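PDB 2QMA: diaminobutyrate-pyruvate transaminase and L-2,4-diaminobutyrate decarboxylase from Vibrio parahaemolyticus, which probably decarboxylates L-2,4-diaminobutyrate with pyridoxal 5'-phosphate through this C-terminal, glutamate decarboxylase-like domain, while the whole protein probably also acts as a transaminase. Local coordinates for residues A[321-324]-A[325-329]; A[406-409]-A[410-413]; A[445-448]-A[449-453]; A[476-479]-A[480-483]. All blocks are in the same frame, centred on the assembly; numbering follows the deposited sequence.

In the fold
Along the chain the four contacts come strictly in series; none nests in or crosses another, and each is local. Interaction 1 is the double turn that leaves strand 318-322 of the large mixed sheet, close to the centre of the folded chain, and carries the predicted cofactor lysine. Interaction 2 ends helix 389-411 and interaction 3 ends helix 438-452; both pack on strands of the small antiparallel sheet, and interaction 4 starts the helix 479-495 that both of their helices pack on. Interactions 2 and 4 touch, since F482 packs on V406 and M409. Interaction 3 stays about 12 Å from interaction 4 at the nearest atoms, but both meet the second subunit.

Interaction 1: A[321-324]-A[325-329]; sequences VDFH and KLFYQ
With F323 CG turned beside its backbone N (chi1 -57°) and F327 CG placed likewise (chi1 -71°), the two phenylalanine side chains swing together as two consecutive type I beta turns, D322 to K325 and K325 to Y328, lead the chain out of strand 318-322. This is the lysine-bearing loop of a pyridoxal-phosphate decarboxylase fold: K325 is the predicted Schiff-base lysine, but no cofactor is attached here. The rings make an edge-to-face pair with planes at 68°, F323 CD1 standing over the centre of the F327 ring. V321 CG1 adds to the packing, 3.8 Å from F327 CE2. On the polar side the K325 chain runs extended as far as CE and bends only at its last torsion, which carries NZ to D322 OD2 at 2.9 Å in a salt bridge, nearly in line with the C-O bond. Q329 N closes the loop on F323 O at 3.0 Å, coming from above the carbonyl plane. Further along the turn, Y328 OH is hydrogen-bonded to L473 O, and the Y328 ring meets F23 of the second subunit edge-to-face. The Q329 side chain folds back, and its NE2 donates to F327 O at 2.8 Å, with the oxygen close to the amide plane.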
loop_
_atom_site.group_PDB
_atom_site.type_symbol
_atom_site.label_atom_id
_atom_site.label_comp_id
_atom_site.label_asym_id
_atom_site.label_seq_id
_atom_site.Cartn_x
_atom_site.Cartn_y
_atom_site.Cartn_z
ATOM N N VAL A 321 -10.399 1.842 9.820
ATOM C CA VAL A 321 -10.253 3.290 10.000
ATOM C C VAL A 321 -9.405 3.762 8.796
ATOM O O VAL A 321 -8.334 3.210 8.545
ATOM C CB VAL A 321 -9.483 3.647 11.328
ATOM C CG1 VAL A 321 -9.433 5.167 11.499
ATOM C CG2 VAL A 321 -10.083 2.963 12.550
ATOM N N ASP A 322 -9.928 4.703 8.013
ATOM C CA ASP A 322 -9.171 5.276 6.897
ATOM C C ASP A 322 -8.756 6.686 7.199
ATOM O O ASP A 322 -9.599 7.573 7.148
ATOM C CB ASP A 322 -10.007 5.295 5.623
ATOM C CG ASP A 322 -9.492 4.355 4.595
ATOM O OD1 ASP A 322 -8.522 3.635 4.930
ATOM O OD2 ASP A 322 -10.060 4.311 3.471
ATOM N N PHE A 323 -7.476 6.888 7.518
ATOM C CA PHE A 323 -6.966 8.219 7.819
ATOM C C PHE A 323 -6.862 9.107 6.579
ATOM O O PHE A 323 -6.881 10.332 6.693
ATOM C CB PHE A 323 -5.610 8.124 8.492
ATOM C CG PHE A 323 -5.620 7.298 9.744
ATOM C CD1 PHE A 323 -6.179 7.802 10.906
ATOM C CD2 PHE A 323 -5.088 6.007 9.737
ATOM C CE1 PHE A 323 -6.210 7.037 12.061
ATOM C CE2 PHE A 323 -5.110 5.223 10.863
ATOM C CZ PHE A 323 -5.661 5.732 12.043
ATOM N N HIS A 324 -6.758 8.487 5.403
ATOM C CA HIS A 324 -6.649 9.251 4.196
ATOM C C HIS A 324 -7.998 9.662 3.670
ATOM O O HIS A 324 -8.109 10.105 2.542
ATOM C CB HIS A 324 -5.777 8.562 3.121
ATOM C CG HIS A 324 -6.229 7.190 2.742
ATOM N ND1 HIS A 324 -7.438 6.938 2.123
ATOM C CD2 HIS A 324 -5.598 5.999 2.829
ATOM C CE1 HIS A 324 -7.539 5.646 1.861
ATOM N NE2 HIS A 324 -6.440 5.053 2.291
ATOM N N LYS A 325 -9.032 9.498 4.488
ATOM C CA LYS A 325 -10.304 10.129 4.204
ATOM C C LYS A 325 -10.455 11.366 5.133
ATOM O O LYS A 325 -9.777 12.399 4.935
ATOM C CB LYS A 325 -11.475 9.119 4.276
ATOM C CG LYS A 325 -11.496 8.131 3.089
ATOM C CD LYS A 325 -12.520 7.024 3.280
ATOM C CE LYS A 325 -12.846 6.282 2.004
ATOM N NZ LYS A 325 -11.847 5.325 1.459
ATOM N N LEU A 326 -11.297 11.267 6.153
ATOM C CA LEU A 326 -11.657 12.445 6.916
ATOM C C LEU A 326 -10.587 12.867 7.930
ATOM O O LEU A 326 -10.668 13.952 8.514
ATOM C CB LEU A 326 -12.991 12.164 7.610
ATOM C CG LEU A 326 -14.000 13.223 8.014
ATOM C CD1 LEU A 326 -14.242 14.332 6.987
ATOM C CD2 LEU A 326 -15.307 12.499 8.479
ATOM N N PHE A 327 -9.564 12.038 8.132
ATOM C CA PHE A 327 -8.403 12.476 8.952
ATOM C C PHE A 327 -7.351 13.281 8.152
ATOM O O PHE A 327 -6.327 13.717 8.705
ATOM C CB PHE A 327 -7.683 11.291 9.570
ATOM C CG PHE A 327 -8.434 10.575 10.694
ATOM C CD1 PHE A 327 -8.113 10.808 12.041
ATOM C CD2 PHE A 327 -9.374 9.578 10.392
ATOM C CE1 PHE A 327 -8.754 10.087 13.078
ATOM C CE2 PHE A 327 -10.018 8.879 11.393
ATOM C CZ PHE A 327 -9.699 9.118 12.747
ATOM N N TYR A 328 -7.602 13.455 6.856
ATOM C CA TYR A 328 -6.761 14.288 5.966
ATOM C C TYR A 328 -5.318 13.836 5.718
ATOM O O TYR A 328 -4.491 14.621 5.238
ATOM C CB TYR A 328 -6.725 15.713 6.511
ATOM C CG TYR A 328 -8.099 16.280 6.765
ATOM C CD1 TYR A 328 -8.969 16.555 5.700
ATOM C CD2 TYR A 328 -8.493 16.636 8.059
ATOM C CE1 TYR A 328 -10.227 17.129 5.917
ATOM C CE2 TYR A 328 -9.775 17.238 8.290
ATOM C CZ TYR A 328 -10.626 17.455 7.202
ATOM O OH TYR A 328 -11.864 18.012 7.403
ATOM N N GLN A 329 -5.011 12.580 6.046
ATOM C CA GLN A 329 -3.687 12.043 5.778
ATOM C C GLN A 329 -3.528 11.743 4.278
ATOM O O GLN A 329 -4.509 11.421 3.608
ATOM C CB GLN A 329 -3.439 10.769 6.637
ATOM C CG GLN A 329 -3.680 11.045 8.145
ATOM C CD GLN A 329 -2.877 12.256 8.661
ATOM O OE1 GLN A 329 -1.667 12.162 8.869
ATOM N NE2 GLN A 329 -3.548 13.395 8.834
#

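Interaction 2: A[406-409]-A[410-413]; sequences VADM and IRTN
D408 and R411, a turn apart on the exposed side of the helix, carry the ionic part of this contact. Their side chains lie alongside and point the same way. Two nitrogens of the guanidinium edge converge on a single carboxylate oxygen: R411 NE reaches D408 OD1 at 3.2 Å and R411 NH2 reaches the same OD1 at 3.1 Å. OD1 lies in the guanidinium plane, and the carboxylate is turned 64° from it. R411 starts with CG opposite its backbone N (chi1 -162°) and bends at its third torsion, bringing NE and NH2 round to D408. The remaining terminal nitrogen, NH1, forms a salt bridge with E421, giving the arginine a second acidic partner.

The backbone bonds belong to the last turns of helix 389-411. I410 N donates to V406 O at 2.9 Å and R411 N to A407 O at 2.9 Å. T412 is the first residue to leave helical geometry, yet its N still reaches D408 O at 3.2 Å; its hydroxyl adds a weak bond to that same oxygen. N413 OD1, beyond the helix, is bonded to Q415 N.

Apolar contact is made on the buried side. The I410 and V406 side chains cross at a slant, with CD1 of I410 4.0 Å from CG1 of V406, and I410 goes on to meet F416 and L418 of strand 416-418 as well as V427 and F429 of strand 426-431. The selenomethionine at M409 packs on F482 and L486 of helix 479-495.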
loop_
_atom_site.group_PDB
_atom_site.type_symbol
_atom_site.label_atom_id
_atom_site.label_comp_id
_atom_site.label_asym_id
_atom_site.label_seq_id
_atom_site.Cartn_x
_atom_site.Cartn_y
_atom_site.Cartn_z
ATOM N N VAL A 406 -25.694 23.874 3.661
ATOM C CA VAL A 406 -25.693 23.698 2.199
ATOM C C VAL A 406 -26.973 23.008 1.727
ATOM O O VAL A 406 -27.573 23.454 0.766
ATOM C CB VAL A 406 -24.425 22.979 1.696
ATOM C CG1 VAL A 406 -24.508 22.609 0.155
ATOM C CG2 VAL A 406 -23.196 23.840 2.016
ATOM N N ALA A 407 -27.393 21.944 2.423
ATOM C CA ALA A 407 -28.683 21.310 2.126
ATOM C C ALA A 407 -29.794 22.348 2.168
ATOM O O ALA A 407 -30.591 22.411 1.238
ATOM C CB ALA A 407 -28.980 20.131 3.059
ATOM N N ASP A 408 -29.815 23.203 3.196
ATOM C CA ASP A 408 -30.829 24.274 3.299
ATOM C C ASP A 408 -30.774 25.252 2.134
ATOM O O ASP A 408 -31.803 25.687 1.619
ATOM C CB ASP A 408 -30.676 25.054 4.609
ATOM C CG ASP A 408 -31.281 24.329 5.789
ATOM O OD1 ASP A 408 -32.116 23.418 5.570
ATOM O OD2 ASP A 408 -30.924 24.674 6.933
HETATM N N MSE A 409 -29.561 25.611 1.733
HETATM C CA MSE A 409 -29.361 26.526 0.632
HETATM C C MSE A 409 -29.925 25.930 -0.665
HETATM O O MSE A 409 -30.550 26.654 -1.461
HETATM C CB MSE A 409 -27.865 26.833 0.521
HETATM C CG MSE A 409 -27.452 27.853 -0.534
HETATM SE SE MSE A 409 -25.492 27.673 -0.757
HETATM C CE MSE A 409 -25.044 27.734 1.112
ATOM N N ILE A 410 -29.732 24.621 -0.862
ATOM C CA ILE A 410 -30.273 23.942 -2.053
ATOM C C ILE A 410 -31.819 23.848 -1.985
ATOM O O ILE A 410 -32.511 24.018 -2.991
ATOM C CB ILE A 410 -29.608 22.579 -2.243
ATOM C CG1 ILE A 410 -28.143 22.796 -2.644
ATOM C CG2 ILE A 410 -30.321 21.723 -3.303
ATOM C CD1 ILE A 410 -27.289 21.570 -2.551
ATOM N N ARG A 411 -32.330 23.611 -0.772
ATOM C CA ARG A 411 -33.765 23.471 -0.506
ATOM C C ARG A 411 -34.562 24.691 -0.947
ATOM O O ARG A 411 -35.672 24.559 -1.474
ATOM C CB ARG A 411 -33.979 23.235 0.996
ATOM C CG ARG A 411 -35.335 22.666 1.364
ATOM C CD ARG A 411 -35.581 22.766 2.879
ATOM N NE ARG A 411 -34.464 22.267 3.687
ATOM C CZ ARG A 411 -34.153 20.983 3.824
ATOM N NH1 ARG A 411 -34.891 20.076 3.201
ATOM N NH2 ARG A 411 -33.115 20.610 4.587
ATOM N N THR A 412 -33.986 25.878 -0.747
ATOM C CA THR A 412 -34.689 27.146 -0.983
ATOM C C THR A 412 -34.323 27.779 -2.341
ATOM O O THR A 412 -34.740 28.896 -2.671
ATOM C CB THR A 412 -34.457 28.109 0.205
ATOM O OG1 THR A 412 -33.079 28.489 0.253
ATOM C CG2 THR A 412 -34.827 27.411 1.531
ATOM N N ASN A 413 -33.570 27.016 -3.128
ATOM C CA ASN A 413 -33.175 27.419 -4.468
ATOM C C ASN A 413 -33.972 26.627 -5.493
ATOM O O ASN A 413 -33.803 25.401 -5.620
ATOM C CB ASN A 413 -31.663 27.220 -4.658
ATOM C CG ASN A 413 -31.166 27.746 -5.982
ATOM O OD1 ASN A 413 -31.685 27.409 -7.041
ATOM N ND2 ASN A 413 -30.140 28.570 -5.926
#

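Interaction 3: A[445-448]-A[449-453]; sequences LRLE and ALTRG
Backbone i to i+4 bonds run through the last turns of helix 438-452, A449 N to L445 O, L450 N to R446 O, T451 N to L447 O and R452 N to E448 O, before the chain leaves helical geometry at G453. The helix ends in a Schellman motif: G453 takes a positive phi of 74°, with two bonds back into the last turn, one of them G453 N to L450 O at 2.9 Å.

Among the side chains, T451 returns to the backbone. Its OG1 sits between the backbone N and the carbonyl carbon (chi1 53°), where it can donate to L447 O at 3.0 Å from above the carbonyl plane; with T451 N also bonded there, that oxygen holds two donors. T451 CG2 meets L447 CD1 at 3.9 Å.

R446 and L450 run side by side, the arginine's NH2 lying 3.6 Å from L450 CD2. The R446 guanidinium also has weak, long ion pairs to E459 and to D133 of the second subunit, and L450 packs on that same aspartate, so this side of the helix faces the partner chain. L445 and A449 pack instead on helix 479-495, at I489, A493 and L492.

The ionic pair is E448 with R452. The glutamate bends at chi2 to meet the extended arginine crossing it obliquely, and the flat groups stand 69° apart. E448 OE1 accepts from R452 NE at 2.9 Å through its anti lone pair and from R452 NH2 at 3.0 Å.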
loop_
_atom_site.group_PDB
_atom_site.type_symbol
_atom_site.label_atom_id
_atom_site.label_comp_id
_atom_site.label_asym_id
_atom_site.label_seq_id
_atom_site.Cartn_x
_atom_site.Cartn_y
_atom_site.Cartn_z
ATOM N N LEU A 445 -24.247 17.522 -17.198
ATOM C CA LEU A 445 -23.575 18.599 -16.497
ATOM C C LEU A 445 -22.437 18.093 -15.598
ATOM O O LEU A 445 -21.396 18.746 -15.510
ATOM C CB LEU A 445 -24.554 19.535 -15.782
ATOM C CG LEU A 445 -25.073 19.330 -14.387
ATOM C CD1 LEU A 445 -23.955 19.641 -13.368
ATOM C CD2 LEU A 445 -26.279 20.260 -14.205
ATOM N N ARG A 446 -22.594 16.914 -15.002
ATOM C CA ARG A 446 -21.497 16.372 -14.219
ATOM C C ARG A 446 -20.223 16.124 -15.041
ATOM O O ARG A 446 -19.136 16.531 -14.636
ATOM C CB ARG A 446 -21.887 15.118 -13.454
ATOM C CG ARG A 446 -20.794 14.742 -12.500
ATOM C CD ARG A 446 -20.499 13.325 -12.668
ATOM N NE ARG A 446 -19.091 12.962 -12.601
ATOM C CZ ARG A 446 -18.493 12.227 -13.530
ATOM N NH1 ARG A 446 -19.173 11.812 -14.596
ATOM N NH2 ARG A 446 -17.218 11.911 -13.397
ATOM N N LEU A 447 -20.363 15.452 -16.185
ATOM C CA LEU A 447 -19.217 15.179 -17.046
ATOM C C LEU A 447 -18.610 16.461 -17.664
ATOM O O LEU A 447 -17.387 16.626 -17.716
ATOM C CB LEU A 447 -19.614 14.185 -18.135
ATOM C CG LEU A 447 -18.555 13.972 -19.226
ATOM C CD1 LEU A 447 -17.340 13.311 -18.574
ATOM C CD2 LEU A 447 -19.096 13.113 -20.386
ATOM N N GLU A 448 -19.466 17.371 -18.120
ATOM C CA GLU A 448 -19.010 18.673 -18.627
ATOM C C GLU A 448 -18.283 19.528 -17.584
ATOM O O GLU A 448 -17.264 20.134 -17.888
ATOM C CB GLU A 448 -20.193 19.462 -19.201
ATOM C CG GLU A 448 -20.617 18.949 -20.540
ATOM C CD GLU A 448 -19.421 18.799 -21.437
ATOM O OE1 GLU A 448 -18.751 19.831 -21.698
ATOM O OE2 GLU A 448 -19.133 17.646 -21.835
ATOM N N ALA A 449 -18.797 19.568 -16.354
ATOM C CA ALA A 449 -18.111 20.302 -15.299
ATOM C C ALA A 449 -16.708 19.715 -15.064
ATOM O O ALA A 449 -15.730 20.460 -14.912
ATOM C CB ALA A 449 -18.940 20.316 -13.994
ATOM N N LEU A 450 -16.608 18.384 -15.083
ATOM C CA LEU A 450 -15.307 17.707 -14.940
ATOM C C LEU A 450 -14.320 18.018 -16.101
ATOM O O LEU A 450 -13.176 18.448 -15.880
ATOM C CB LEU A 450 -15.520 16.184 -14.824
ATOM C CG LEU A 450 -14.249 15.323 -14.914
ATOM C CD1 LEU A 450 -13.330 15.664 -13.809
ATOM C CD2 LEU A 450 -14.601 13.860 -14.828
ATOM N N THR A 451 -14.762 17.788 -17.329
ATOM C CA THR A 451 -13.866 17.949 -18.491
ATOM C C THR A 451 -13.491 19.409 -18.820
ATOM O O THR A 451 -12.426 19.684 -19.396
ATOM C CB THR A 451 -14.361 17.167 -19.745
ATOM O OG1 THR A 451 -15.719 17.507 -20.059
ATOM C CG2 THR A 451 -14.299 15.665 -19.474
ATOM N N ARG A 452 -14.338 20.351 -18.430
ATOM C CA ARG A 452 -13.939 21.760 -18.525
ATOM C C ARG A 452 -13.092 22.185 -17.319
ATOM O O ARG A 452 -12.439 23.212 -17.352
ATOM C CB ARG A 452 -15.148 22.651 -18.680
ATOM C CG ARG A 452 -15.868 22.317 -19.941
ATOM C CD ARG A 452 -17.059 23.168 -20.116
ATOM N NE ARG A 452 -18.001 22.518 -21.020
ATOM C CZ ARG A 452 -19.056 23.137 -21.527
ATOM N NH1 ARG A 452 -19.296 24.404 -21.194
ATOM N NH2 ARG A 452 -19.873 22.488 -22.341
ATOM N N GLY A 453 -13.096 21.359 -16.270
ATOM C CA GLY A 453 -12.364 21.652 -15.035
ATOM C C GLY A 453 -13.009 22.729 -14.175
ATOM O O GLY A 453 -12.330 23.460 -13.445
#

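Interaction 4: A[476-479]-A[480-483]; sequences CLTT and SDFE
D481 OD2 is the polar atom on which this turn converges. T478 N donates to it at 2.9 Å, with a fairly straight N-H...O angle of 155°, approaching on the anti side and well above the carboxylate plane. T478 OG1 lies 3.2 Å from OD2, a weak bond that is not settled, because the hydroxyl also has S480 OG at 2.9 Å and either of those two hydroxyls could be the donor. D481 turns its carboxylate back toward the backbone N side (chi1 -70°), which brings OD2 within bonding distance of T478 N.

The backbone begins to coil here as well. E483 N donates to T479 O at 2.9 Å in a nearly straight bond, the first firm helical rung, while T478 O receives weaker bonds from D481 N and F482 N. The amides of the first turn would probably stabilise the negative charge of the D481 carboxylate.

L477 CD1 rests against F482 CZ at 3.7 Å, the two side chains crossing at about a right angle, and F482 CE2 is 3.9 Å from L477 CB. The F482 ring also packs on V406 of helix 389-411, and L477 on P101 and I104. L477 O, just before the helix, accepts from Q402 NE2 and from Q16 NE2 of the second subunit, tying the loop to helix 389-411 and to the second subunit.

Altogether T478 occupies the N-cap of helix 479-495, and the side chain of D481, three residues on, returns to its backbone N as in the reciprocal half of a capping box.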
loop_
_atom_site.group_PDB
_atom_site.type_symbol
_atom_site.label_atom_id
_atom_site.label_comp_id
_atom_site.label_asym_id
_atom_site.label_seq_id
_atom_site.Cartn_x
_atom_site.Cartn_y
_atom_site.Cartn_z
ATOM N N CYS A 476 -12.309 24.413 5.350
ATOM C CA CYS A 476 -11.957 25.841 5.174
ATOM C C CYS A 476 -12.831 26.581 4.164
ATOM O O CYS A 476 -12.548 27.714 3.799
ATOM C CB CYS A 476 -10.469 25.939 4.767
ATOM S SG CYS A 476 -9.325 25.448 6.071
ATOM N N LEU A 477 -13.880 25.922 3.703
ATOM C CA LEU A 477 -14.864 26.460 2.766
ATOM C C LEU A 477 -15.879 27.374 3.450
ATOM O O LEU A 477 -16.183 27.192 4.616
ATOM C CB LEU A 477 -15.614 25.293 2.107
ATOM C CG LEU A 477 -14.771 24.218 1.403
ATOM C CD1 LEU A 477 -15.675 23.067 0.906
ATOM C CD2 LEU A 477 -13.937 24.787 0.261
ATOM N N THR A 478 -16.391 28.362 2.704
ATOM C CA THR A 478 -17.314 29.362 3.246
ATOM C C THR A 478 -18.629 29.296 2.491
ATOM O O THR A 478 -18.719 28.656 1.442
ATOM C CB THR A 478 -16.741 30.814 3.080
ATOM O OG1 THR A 478 -16.491 31.037 1.696
ATOM C CG2 THR A 478 -15.439 30.980 3.822
ATOM N N THR A 479 -19.655 29.959 3.033
ATOM C CA THR A 479 -20.962 30.065 2.379
ATOM C C THR A 479 -20.792 30.523 0.937
ATOM O O THR A 479 -21.383 29.951 0.034
ATOM C CB THR A 479 -21.899 31.064 3.135
ATOM O OG1 THR A 479 -21.914 30.733 4.526
ATOM C CG2 THR A 479 -23.332 31.026 2.586
ATOM N N SER A 480 -19.978 31.555 0.729
ATOM C CA SER A 480 -19.790 32.132 -0.602
ATOM C C SER A 480 -19.140 31.127 -1.572
ATOM O O SER A 480 -19.375 31.189 -2.776
ATOM C CB SER A 480 -18.971 33.430 -0.510
ATOM O OG SER A 480 -17.728 33.145 0.120
ATOM N N ASP A 481 -18.315 30.211 -1.051
ATOM C CA ASP A 481 -17.806 29.123 -1.904
ATOM C C ASP A 481 -18.945 28.284 -2.477
ATOM O O ASP A 481 -18.915 27.918 -3.662
ATOM C CB ASP A 481 -16.832 28.208 -1.129
ATOM C CG ASP A 481 -15.497 28.915 -0.807
ATOM O OD1 ASP A 481 -15.033 29.726 -1.633
ATOM O OD2 ASP A 481 -14.909 28.670 0.268
ATOM N N PHE A 482 -19.923 27.961 -1.622
ATOM C CA PHE A 482 -21.048 27.104 -1.990
ATOM C C PHE A 482 -22.023 27.831 -2.903
ATOM O O PHE A 482 -22.496 27.244 -3.871
ATOM C CB PHE A 482 -21.716 26.515 -0.753
ATOM C CG PHE A 482 -20.929 25.360 -0.168
ATOM C CD1 PHE A 482 -20.937 24.120 -0.810
ATOM C CD2 PHE A 482 -20.123 25.545 0.958
ATOM C CE1 PHE A 482 -20.184 23.040 -0.323
ATOM C CE2 PHE A 482 -19.336 24.446 1.474
ATOM C CZ PHE A 482 -19.398 23.202 0.828
ATOM N N GLU A 483 -22.287 29.108 -2.609
ATOM C CA GLU A 483 -23.123 29.923 -3.461
ATOM C C GLU A 483 -22.564 30.000 -4.875
ATOM O O GLU A 483 -23.282 29.811 -5.858
ATOM C CB GLU A 483 -23.276 31.335 -2.885
ATOM C CG GLU A 483 -24.129 31.310 -1.667
ATOM C CD GLU A 483 -24.388 32.682 -1.074
ATOM O OE1 GLU A 483 -23.587 33.634 -1.292
ATOM O OE2 GLU A 483 -25.403 32.782 -0.354
#